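Local coordinates for protein polyketide synthase (Lyngbya majuscula 19L, PDB 3QIT) that acts as the thioesterase domain of curacin A biosynthesis, forming a terminal alkene, probably by thioester hydrolysis followed by decarboxylation with loss of sulfate, at residues Ala46-Ala51 / Ala278-Ile283; Leu108-Ala113 / Lys228-Pro233; Pro161-Ala166 / Arg188-Asn193. One frame throughout, in Å; residues are numbered along the deposited sequence.

Contact 1 (Ala46-Ala51 / Ala278-Ile283); sequences ALPLAA and ALASLI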
loop_
_atom_site.group_PDB
_atom_site.type_symbol
_atom_site.label_atom_id
_atom_site.label_comp_id
_atom_site.label_asym_id
_atom_site.label_seq_id
_atom_site.Cartn_x
_atom_site.Cartn_y
_atom_site.Cartn_z
ATOM N N ALA B 46 15.063 -26.495 7.475
ATOM C CA ALA B 46 14.041 -27.323 6.868
ATOM C C ALA B 46 14.482 -28.796 6.743
ATOM O O ALA B 46 13.658 -29.700 6.955
ATOM C CB ALA B 46 13.667 -26.770 5.507
ATOM N N LEU B 47 15.747 -29.029 6.399
ATOM C CA LEU B 47 16.194 -30.419 6.156
ATOM C C LEU B 47 15.937 -31.340 7.367
ATOM O O LEU B 47 15.284 -32.371 7.208
ATOM C CB LEU B 47 17.652 -30.503 5.631
ATOM C CG LEU B 47 17.825 -29.835 4.248
ATOM C CD1 LEU B 47 19.285 -29.765 3.801
ATOM C CD2 LEU B 47 16.986 -30.546 3.207
ATOM N N PRO B 48 16.390 -30.945 8.576
ATOM C CA PRO B 48 16.132 -31.830 9.720
ATOM C C PRO B 48 14.649 -31.955 10.067
ATOM O O PRO B 48 14.233 -33.011 10.544
ATOM C CB PRO B 48 16.905 -31.174 10.876
ATOM C CG PRO B 48 17.298 -29.836 10.390
ATOM C CD PRO B 48 17.361 -29.894 8.914
ATOM N N LEU B 49 13.856 -30.901 9.844
ATOM C CA LEU B 49 12.395 -31.005 10.064
ATOM C C LEU B 49 11.733 -31.960 9.088
ATOM O O LEU B 49 10.859 -32.754 9.468
ATOM C CB LEU B 49 11.701 -29.638 9.943
ATOM C CG LEU B 49 12.062 -28.566 10.967
ATOM C CD1 LEU B 49 11.499 -27.208 10.520
ATOM C CD2 LEU B 49 11.535 -28.957 12.343
ATOM N N ALA B 50 12.125 -31.873 7.815
ATOM C CA ALA B 50 11.538 -32.746 6.799
ATOM C C ALA B 50 11.940 -34.193 7.100
ATOM O O ALA B 50 11.149 -35.100 6.919
ATOM C CB ALA B 50 11.975 -32.335 5.395
ATOM N N ALA B 51 13.155 -34.394 7.610
ATOM C CA ALA B 51 13.627 -35.747 7.938
ATOM C C ALA B 51 12.823 -36.376 9.084
ATOM O O ALA B 51 12.755 -37.617 9.196
ATOM C CB ALA B 51 15.123 -35.725 8.274
ATOM N N ALA B 278 19.677 -26.335 16.002
ATOM C CA ALA B 278 19.053 -26.005 17.287
ATOM C C ALA B 278 17.662 -25.428 17.109
ATOM O O ALA B 278 16.737 -25.739 17.878
ATOM C CB ALA B 278 19.945 -25.042 18.102
ATOM N N LEU B 279 17.498 -24.557 16.101
ATOM C CA LEU B 279 16.198 -24.012 15.817
ATOM C C LEU B 279 15.213 -25.102 15.348
ATOM O O LEU B 279 14.075 -25.142 15.796
ATOM C CB LEU B 279 16.328 -22.859 14.800
ATOM C CG LEU B 279 15.042 -22.138 14.442
ATOM C CD1 LEU B 279 14.275 -21.643 15.673
ATOM C CD2 LEU B 279 15.445 -20.961 13.502
ATOM N N ALA B 280 15.661 -26.014 14.488
ATOM C CA ALA B 280 14.800 -27.116 14.063
ATOM C C ALA B 280 14.358 -27.925 15.284
ATOM O O ALA B 280 13.182 -28.302 15.403
ATOM C CB ALA B 280 15.527 -28.008 13.074
ATOM N N SER B 281 15.313 -28.177 16.172
ATOM C CA SER B 281 15.062 -28.976 17.371
ATOM C C SER B 281 14.000 -28.312 18.232
ATOM O O SER B 281 13.080 -28.966 18.721
ATOM C CB SER B 281 16.347 -29.145 18.168
ATOM O OG SER B 281 16.120 -29.985 19.281
ATOM N N LEU B 282 14.115 -26.993 18.389
ATOM C CA LEU B 282 13.129 -26.243 19.153
ATOM C C LEU B 282 11.712 -26.321 18.538
ATOM O O LEU B 282 10.715 -26.483 19.248
ATOM C CB LEU B 282 13.599 -24.799 19.272
ATOM C CG LEU B 282 12.653 -23.838 19.947
ATOM C CD1 LEU B 282 12.397 -24.267 21.393
ATOM C CD2 LEU B 282 13.345 -22.503 19.904
ATOM N N ILE B 283 11.638 -26.211 17.217
ATOM C CA ILE B 283 10.377 -26.322 16.484
ATOM C C ILE B 283 9.753 -27.711 16.678
ATOM O O ILE B 283 8.544 -27.820 16.872
ATOM C CB ILE B 283 10.595 -26.012 14.992
ATOM C CG1 ILE B 283 10.989 -24.530 14.831
ATOM C CG2 ILE B 283 9.338 -26.296 14.152
ATOM C CD1 ILE B 283 11.502 -24.203 13.446
#
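L49 reaches across from helix 46-51 and sets its isobutyl group between A280 and I283 on helix 278-283. With CG anti to its own carbonyl carbon (chi1 -64°), the branch carries both methyls to the neighbouring helix. CD2 lies 3.5 Å from A280 O and 3.9 Å from I283 CG2, while CG faces the A280 methyl. The side chains of L49 and I283 meet at about a right angle, and CD1 of L49 comes 4.2 Å from CD1 of I283. Behind this apolar cluster lie V56, against L49, and I124, against I283, both on strands of the sheet. The solvent side is thinner: partly exposed P48, at a kink in its helix, touches only A280, CG lying 3.7 Å from A280 CB, and beyond it A51 and S281 are exposed. Cutting L49 back to an alanine is likely to open a gap beside A280 and leave CG2 and CD1 of I283 without their partner across the interface. The two segment axes point the same general way, crossing at 38° with a closest approach of 8.8 Å; the small side chain of A280 is consistent with this spacing. Helices 43-51 and 276-284, lying side by side against the central sheet, form part of a helical layer of the alpha/beta hydrolase fold.

Contact 2 (Leu108-Ala113 / Lys228-Pro233); sequences LATAIA and KSIQVP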
loop_
_atom_site.group_PDB
_atom_site.type_symbol
_atom_site.label_atom_id
_atom_site.label_comp_id
_atom_site.label_asym_id
_atom_site.label_seq_id
_atom_site.Cartn_x
_atom_site.Cartn_y
_atom_site.Cartn_z
ATOM N N LEU B 108 5.775 -10.173 10.566
ATOM C CA LEU B 108 4.642 -10.616 9.733
ATOM C C LEU B 108 3.902 -11.805 10.336
ATOM O O LEU B 108 2.667 -11.871 10.286
ATOM C CB LEU B 108 5.062 -10.914 8.285
ATOM C CG LEU B 108 5.507 -9.651 7.524
ATOM C CD1 LEU B 108 6.341 -10.067 6.278
ATOM C CD2 LEU B 108 4.315 -8.800 7.108
ATOM N N ALA B 109 4.670 -12.724 10.904
ATOM C CA ALA B 109 4.107 -13.886 11.570
ATOM C C ALA B 109 3.234 -13.464 12.737
ATOM O O ALA B 109 2.158 -14.029 12.922
ATOM C CB ALA B 109 5.211 -14.824 12.030
ATOM N N THR B 110 3.669 -12.476 13.523
ATOM C CA THR B 110 2.829 -12.017 14.650
ATOM C C THR B 110 1.504 -11.432 14.161
ATOM O O THR B 110 0.450 -11.622 14.779
ATOM C CB THR B 110 3.510 -10.983 15.608
ATOM O OG1 THR B 110 3.780 -9.749 14.927
ATOM C CG2 THR B 110 4.789 -11.534 16.199
ATOM N N ALA B 111 1.553 -10.708 13.060
ATOM C CA ALA B 111 0.348 -10.095 12.549
ATOM C C ALA B 111 -0.616 -11.150 12.040
ATOM O O ALA B 111 -1.810 -11.131 12.375
ATOM C CB ALA B 111 0.681 -9.063 11.486
ATOM N N ILE B 112 -0.107 -12.126 11.310
ATOM C CA ILE B 112 -1.017 -13.158 10.794
ATOM C C ILE B 112 -1.593 -14.043 11.915
ATOM O O ILE B 112 -2.759 -14.399 11.868
ATOM C CB ILE B 112 -0.427 -13.951 9.599
ATOM C CG1 ILE B 112 -1.554 -14.591 8.763
ATOM C CG2 ILE B 112 0.499 -15.023 10.055
ATOM C CD1 ILE B 112 -2.344 -13.618 7.901
ATOM N N ALA B 113 -0.786 -14.321 12.942
ATOM C CA ALA B 113 -1.240 -15.071 14.119
ATOM C C ALA B 113 -2.288 -14.305 14.900
ATOM O O ALA B 113 -3.159 -14.907 15.510
ATOM C CB ALA B 113 -0.052 -15.457 15.031
ATOM N N LYS B 228 0.412 -8.039 22.747
ATOM C CA LYS B 228 -0.328 -8.343 23.967
ATOM C C LYS B 228 -1.550 -9.223 23.680
ATOM O O LYS B 228 -1.915 -10.058 24.510
ATOM C CB LYS B 228 -0.740 -7.042 24.674
ATOM C CG LYS B 228 -1.112 -7.213 26.137
ATOM C CD LYS B 228 -1.518 -5.889 26.782
ATOM C CE LYS B 228 -1.851 -6.086 28.266
ATOM N NZ LYS B 228 -2.498 -4.887 28.886
ATOM N N SER B 229 -2.143 -9.044 22.497
ATOM C CA SER B 229 -3.400 -9.700 22.101
ATOM C C SER B 229 -3.246 -11.150 21.628
ATOM O O SER B 229 -4.238 -11.900 21.561
ATOM C CB SER B 229 -4.092 -8.890 20.996
ATOM O OG SER B 229 -3.517 -9.143 19.716
ATOM N N ILE B 230 -2.014 -11.536 21.299
ATOM C CA ILE B 230 -1.694 -12.856 20.746
ATOM C C ILE B 230 -2.192 -13.946 21.716
ATOM O O ILE B 230 -1.705 -14.003 22.846
ATOM C CB ILE B 230 -0.145 -13.006 20.496
ATOM C CG1 ILE B 230 0.398 -11.942 19.512
ATOM C CG2 ILE B 230 0.192 -14.418 20.010
ATOM C CD1 ILE B 230 1.976 -11.716 19.543
ATOM N N GLN B 231 -3.122 -14.790 21.277
ATOM C CA GLN B 231 -3.675 -15.853 22.134
ATOM C C GLN B 231 -3.038 -17.221 21.900
ATOM O O GLN B 231 -3.165 -18.134 22.737
ATOM C CB GLN B 231 -5.195 -15.938 21.962
ATOM C CG GLN B 231 -5.981 -14.788 22.610
ATOM C CD GLN B 231 -6.144 -14.935 24.122
ATOM O OE1 GLN B 231 -5.164 -14.954 24.873
ATOM N NE2 GLN B 231 -7.394 -15.016 24.575
ATOM N N VAL B 232 -2.338 -17.336 20.774
ATOM C CA VAL B 232 -1.725 -18.604 20.412
ATOM C C VAL B 232 -0.446 -18.861 21.202
ATOM O O VAL B 232 0.246 -17.932 21.625
ATOM C CB VAL B 232 -1.445 -18.753 18.888
ATOM C CG1 VAL B 232 -2.738 -18.639 18.082
ATOM C CG2 VAL B 232 -0.391 -17.762 18.422
ATOM N N PRO B 233 -0.152 -20.159 21.451
ATOM C CA PRO B 233 1.089 -20.502 22.165
ATOM C C PRO B 233 2.308 -20.003 21.404
ATOM O O PRO B 233 2.415 -20.210 20.186
ATOM C CB PRO B 233 1.062 -22.031 22.194
ATOM C CG PRO B 233 -0.417 -22.372 22.165
ATOM C CD PRO B 233 -0.981 -21.357 21.195
HETATM O O HOH W 1 -3.907 -14.276 18.304
#
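V232 and I230 both place their CG1 anti to the carbonyl carbon (chi1 -59° in each), and this brings their branches towards A113 and T110 on the helix facing them. In V232 the other methyl, CG2, sits between backbone N and carbonyl carbon and ends 4.1 Å from A113 CB. I230 has an extended chain (chi2 162°) that carries CD1 to 4.3 Å from T110 CB. These distances describe one of the two conformers modelled for T110, I230 and V232, so the fit may vary somewhat. A113 and T110 stand one turn apart on helix 108-113, and the two larger side chains, two residues apart in the loop, each meet one of them. The T110 hydroxyl is engaged within the surrounding structure, where OG1 is hydrogen-bonded to M107 O and Y223 OH, leaving the carbon part of the side chain to face I230.

Beside this apolar patch the two backbones are joined through a water. It donates to A113 O at 3.0 Å and accepts from Q231 N at 3.1 Å. The residue four positions beyond A113 is P117, which has no N-H to offer that carbonyl as the next helical bond. Elsewhere on the same segments A111, I112 and S229 pack against L144, L148 and V141 of the second subunit. The chemistry is thus van der Waals packing with a single water bridge: a few rather long apolar contacts place the loop against the helix, while the water satisfies a carbonyl near the helix end and an amide of the turn.

Contact 3 (Pro161-Ala166 / Arg188-Asn193); sequences PDVATA and RITQPN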
loop_
_atom_site.group_PDB
_atom_site.type_symbol
_atom_site.label_atom_id
_atom_site.label_comp_id
_atom_site.label_asym_id
_atom_site.label_seq_id
_atom_site.Cartn_x
_atom_site.Cartn_y
_atom_site.Cartn_z
ATOM N N PRO B 161 30.914 -9.605 -11.273
ATOM C CA PRO B 161 31.519 -10.308 -12.406
ATOM C C PRO B 161 31.051 -11.760 -12.550
ATOM O O PRO B 161 31.083 -12.295 -13.662
ATOM C CB PRO B 161 33.017 -10.256 -12.096
ATOM C CG PRO B 161 33.132 -9.978 -10.662
ATOM C CD PRO B 161 31.927 -9.138 -10.307
ATOM N N ASP B 162 30.644 -12.383 -11.440
ATOM C CA ASP B 162 30.201 -13.788 -11.427
ATOM C C ASP B 162 29.391 -14.138 -10.176
ATOM O O ASP B 162 29.290 -13.338 -9.242
ATOM C CB ASP B 162 31.397 -14.756 -11.578
ATOM C CG ASP B 162 32.502 -14.503 -10.568
ATOM O OD1 ASP B 162 32.213 -14.115 -9.423
ATOM O OD2 ASP B 162 33.685 -14.695 -10.921
ATOM N N VAL B 163 28.809 -15.339 -10.161
ATOM C CA VAL B 163 27.959 -15.747 -9.045
ATOM C C VAL B 163 28.796 -15.927 -7.783
ATOM O O VAL B 163 28.325 -15.622 -6.693
ATOM C CB VAL B 163 27.141 -17.045 -9.377
ATOM C CG1 VAL B 163 26.345 -17.529 -8.150
ATOM C CG2 VAL B 163 26.203 -16.771 -10.522
ATOM N N ALA B 164 30.042 -16.386 -7.935
ATOM C CA ALA B 164 30.949 -16.567 -6.789
ATOM C C ALA B 164 31.135 -15.252 -6.006
ATOM O O ALA B 164 31.241 -15.266 -4.787
ATOM C CB ALA B 164 32.305 -17.075 -7.260
ATOM N N THR B 165 31.196 -14.138 -6.723
ATOM C CA THR B 165 31.339 -12.816 -6.090
ATOM C C THR B 165 30.072 -12.445 -5.306
ATOM O O THR B 165 30.159 -11.940 -4.188
ATOM C CB THR B 165 31.728 -11.750 -7.126
ATOM O OG1 THR B 165 32.993 -12.108 -7.713
ATOM C CG2 THR B 165 31.835 -10.367 -6.476
ATOM N N ALA B 166 28.897 -12.773 -5.862
ATOM C CA ALA B 166 27.636 -12.530 -5.169
ATOM C C ALA B 166 27.585 -13.401 -3.937
ATOM O O ALA B 166 27.165 -12.944 -2.864
ATOM C CB ALA B 166 26.432 -12.842 -6.072
ATOM N N ARG B 188 20.377 -18.920 -6.840
ATOM C CA ARG B 188 18.944 -18.755 -6.987
ATOM C C ARG B 188 18.533 -17.305 -7.293
ATOM O O ARG B 188 17.545 -17.065 -7.987
ATOM C CB ARG B 188 18.214 -19.286 -5.747
ATOM C CG ARG B 188 16.708 -19.330 -5.922
ATOM C CD ARG B 188 16.075 -20.303 -4.949
ATOM N NE ARG B 188 14.625 -20.394 -5.152
ATOM C CZ ARG B 188 13.700 -19.659 -4.525
ATOM N NH1 ARG B 188 14.057 -18.730 -3.651
ATOM N NH2 ARG B 188 12.403 -19.860 -4.790
ATOM N N ILE B 189 19.307 -16.355 -6.779
ATOM C CA ILE B 189 18.915 -14.945 -6.849
ATOM C C ILE B 189 19.876 -14.073 -7.631
ATOM O O ILE B 189 19.996 -12.888 -7.358
ATOM C CB ILE B 189 18.629 -14.334 -5.462
ATOM C CG1 ILE B 189 19.828 -14.486 -4.494
ATOM C CG2 ILE B 189 17.295 -14.927 -4.902
ATOM C CD1 ILE B 189 19.706 -13.538 -3.257
ATOM N N THR B 190 20.520 -14.656 -8.634
ATOM C CA THR B 190 21.282 -13.837 -9.595
ATOM C C THR B 190 20.814 -14.108 -11.024
ATOM O O THR B 190 20.248 -15.179 -11.315
ATOM C CB THR B 190 22.792 -14.050 -9.494
ATOM O OG1 THR B 190 23.090 -15.458 -9.493
ATOM C CG2 THR B 190 23.331 -13.408 -8.215
ATOM N N GLN B 191 21.088 -13.154 -11.916
ATOM C CA GLN B 191 20.722 -13.287 -13.319
ATOM C C GLN B 191 21.702 -12.453 -14.127
ATOM O O GLN B 191 22.229 -11.447 -13.603
ATOM C CB GLN B 191 19.279 -12.813 -13.559
ATOM C CG GLN B 191 19.114 -11.286 -13.426
ATOM C CD GLN B 191 17.671 -10.787 -13.482
ATOM O OE1 GLN B 191 17.443 -9.583 -13.465
ATOM N NE2 GLN B 191 16.704 -11.699 -13.510
ATOM N N PRO B 192 21.949 -12.850 -15.390
ATOM C CA PRO B 192 22.863 -12.067 -16.238
ATOM C C PRO B 192 22.352 -10.642 -16.477
ATOM O O PRO B 192 21.139 -10.427 -16.656
ATOM C CB PRO B 192 22.891 -12.848 -17.558
ATOM C CG PRO B 192 22.430 -14.258 -17.207
ATOM C CD PRO B 192 21.428 -14.050 -16.082
ATOM N N ASN B 193 23.276 -9.687 -16.481
ATOM C CA ASN B 193 22.965 -8.295 -16.740
ATOM C C ASN B 193 24.225 -7.497 -17.027
ATOM O O ASN B 193 25.210 -7.584 -16.278
ATOM C CB ASN B 193 22.257 -7.679 -15.533
ATOM C CG ASN B 193 21.921 -6.204 -15.726
ATOM O OD1 ASN B 193 22.565 -5.329 -15.146
ATOM N ND2 ASN B 193 20.904 -5.928 -16.527
#
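V163 and T190 cross obliquely, the valine presenting its two methyls to the hydroxyl of the threonine. CG2 of V163 comes to 3.5 Å from T190 OG1 and CG1 stays farther off, at 4.1 Å. T190 turns its two branches to different partners: OG1, between backbone N and carbonyl carbon (chi1 49°), lies against V163 and is hydrogen-bonded to A186 O, whereas CG2, anti to the carbonyl carbon, packs 3.8 Å from A166 CB. One small threonine therefore touches successive turns of the helix and also reaches the backbone of helix 179-188. W199 lies against both A166 and T190, and Y183 against V163, so the pair is flanked by neighbouring side chains.

D162 caps the helix start next to V163. Its OD1 accepts from T165 N at 2.9 Å, nearly along the C-O axis, and from T165 OG1 at 2.7 Å, on the syn side and 31° out of the carboxylate plane. Two donors thus grip a single carboxylate oxygen. The arrangement packs a capped helix N-terminus against the first strand of the beta-hairpin 190-193/196-199, within the largely helical insertion between strands 120-126 and 234-239 where alpha/beta hydrolases commonly carry their lid.

How the contacts relate
Following the chain from the N terminus, helix 43-51 comes first; its partner, helix 276-284, lies near the C-terminal end, so contact 1 closes a loop of 226 residues. Contact 2 is nested inside it, joining helix 104-115 to the turn that leads from helix 220-229 into strand 234-239. Contact 3 is nested in turn within contact 2, closing just 21 residues around helices 163-173 and 179-188. None of the loops cross. Contact 1 pairs two helices packed on the central sheet, contact 2 ties another helix to the approach to a later strand, and contact 3 stays within the insertion. Contacts 2 and 3 lie on opposite sides of the chain's centre, their centres about 37 Å apart.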